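Local coordinates for IclR family transcriptional regulator (Brucella abortus, PDB 5WHM), which acts as an IclR-type transcriptional repressor, BaaR, that controls gene expression and carries a helix-turn-helix domain expected to bind DNA, at the interface of chains A and B. Residues are numbered along the deposited sequence; one frame, centred on the assembly and turned at random. Chains: chain A/B, IclR family transcriptional regulator.

The interface of chains A and B. Residues chain A 85, 88; chain B 92, 95-96, 130-132, 147-148.
A:Leu88 pushes its forked tip into an apolar pocket on chain B, lined by B:Tyr92, B:Leu95, B:Leu132, B:Ile147 and B:Gly148. The residue lies near the start of helix 86-95 and has 124 Å² of its surface hidden by the partner. Its CG is anti to the backbone N (chi1 -170°), which carries the two methyls away from its own helix.

The branches part inside the pocket. CD1 sits above the CD1-CE1 side of the B:Tyr92 ring, 3.5 Å from CE1. The same methyl meets CB of B:Leu95 at 3.9 Å. CD2 turns the other way and reaches CD2 of B:Leu132 at 3.7 Å. It also packs against the backbone carbonyl of B:Tyr131, with CD2 3.5 Å from O. At the fork itself, CG lies 3.8 Å from CA of B:Gly148, so the backbone forms this part of the wall. CG2 of B:Ile147 fits against both methyls, 3.9 Å from CD2 of A:Leu88.

A:Ile85 extends the patch along B:Leu132. The two side chains run at about a right angle, and CG2 of A:Ile85 touches CD2 of B:Leu132 at 3.5 Å. CD2 of B:Leu132 thus bridges A:Ile85 and A:Leu88. CG1 of A:Ile85 stands between N and the carbonyl carbon (chi1 47°), and CD1 at its end reaches toward CG2 of B:Val130.

No polar bond crosses this patch; it holds by packing. It repeats with the chains exchanged, as part of a two-fold interface that may serve dimerisation of the repressor. The backbone O of A:Leu88 lies at the edge of the B:Tyr92 ring, in its plane. Within chain B, a long hydrogen bond ties this ring to the B:Ile147 backbone and should help fix its position. The phenol OH of B:Tyr92 gives it to O of B:Ile147 at 3.3 Å, from 42° above the carbonyl plane.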
# COMPACT_ATOMS: atom_id res chain seq x y z
N ILE A 85 -0.16 -4.50 9.05
CA ILE A 85 0.70 -4.32 7.89
C ILE A 85 0.34 -5.20 6.70
O ILE A 85 0.86 -4.95 5.59
CB ILE A 85 2.17 -4.46 8.34
CG1 ILE A 85 2.37 -5.69 9.22
CG2 ILE A 85 2.57 -3.22 9.13
CD1 ILE A 85 2.37 -6.94 8.46
N LEU A 88 -0.38 -2.96 3.91
CA LEU A 88 0.74 -2.46 3.13
C LEU A 88 1.13 -3.49 2.07
O LEU A 88 1.49 -3.14 0.94
CB LEU A 88 1.92 -2.12 4.06
CG LEU A 88 3.10 -1.38 3.47
CD1 LEU A 88 2.70 0.07 3.23
CD2 LEU A 88 4.31 -1.42 4.46
N TYR B 92 -2.68 2.15 2.60
CA TYR B 92 -1.26 2.00 2.23
C TYR B 92 -0.40 3.20 2.68
O TYR B 92 0.67 3.01 3.28
CB TYR B 92 -1.14 1.80 0.71
CG TYR B 92 0.29 1.70 0.23
CD1 TYR B 92 0.95 0.47 0.21
CD2 TYR B 92 0.98 2.83 -0.21
CE1 TYR B 92 2.28 0.36 -0.23
CE2 TYR B 92 2.31 2.73 -0.63
CZ TYR B 92 2.95 1.50 -0.62
OH TYR B 92 4.22 1.42 -1.07
N LEU B 95 0.34 3.42 6.44
CA LEU B 95 1.27 2.40 6.92
C LEU B 95 2.69 2.62 6.39
O LEU B 95 3.65 2.12 6.98
CB LEU B 95 0.78 1.01 6.52
CG LEU B 95 -0.44 0.64 7.41
CD1 LEU B 95 -1.23 -0.43 6.76
CD2 LEU B 95 0.04 0.15 8.78
N SER B 96 2.83 3.35 5.29
CA SER B 96 4.17 3.73 4.84
C SER B 96 4.74 4.87 5.67
O SER B 96 5.89 5.25 5.47
CB SER B 96 4.08 4.15 3.36
OG SER B 96 3.55 5.47 3.24
N VAL B 130 7.32 -8.20 5.84
CA VAL B 130 6.92 -7.08 4.99
C VAL B 130 7.81 -5.89 5.33
O VAL B 130 7.85 -5.46 6.49
CB VAL B 130 5.44 -6.72 5.22
CG1 VAL B 130 5.00 -5.62 4.27
CG2 VAL B 130 4.56 -7.98 5.07
N TYR B 131 8.45 -5.31 4.33
CA TYR B 131 9.28 -4.12 4.54
C TYR B 131 8.41 -2.87 4.79
O TYR B 131 7.62 -2.48 3.93
CB TYR B 131 10.15 -3.91 3.31
CG TYR B 131 11.50 -4.62 3.35
CD1 TYR B 131 11.78 -5.61 4.28
CD2 TYR B 131 12.51 -4.24 2.49
CE1 TYR B 131 13.04 -6.23 4.32
CE2 TYR B 131 13.74 -4.84 2.52
CZ TYR B 131 14.00 -5.84 3.42
OH TYR B 131 15.27 -6.39 3.41
N LEU B 132 8.59 -2.23 5.95
CA LEU B 132 7.90 -0.98 6.29
C LEU B 132 8.70 0.25 5.91
O LEU B 132 8.11 1.32 5.64
CB LEU B 132 7.62 -0.94 7.80
CG LEU B 132 7.08 -2.25 8.38
CD1 LEU B 132 6.97 -2.21 9.92
CD2 LEU B 132 5.71 -2.52 7.74
N ILE B 147 8.65 -0.59 -0.41
CA ILE B 147 7.78 -0.53 0.76
C ILE B 147 6.62 -1.50 0.53
O ILE B 147 5.85 -1.35 -0.42
CB ILE B 147 7.26 0.90 0.96
CG1 ILE B 147 8.43 1.89 1.01
CG2 ILE B 147 6.40 1.02 2.22
CD1 ILE B 147 9.37 1.62 2.14
N GLY B 148 6.46 -2.47 1.43
CA GLY B 148 5.43 -3.48 1.25
C GLY B 148 5.86 -4.72 0.49
O GLY B 148 5.06 -5.65 0.39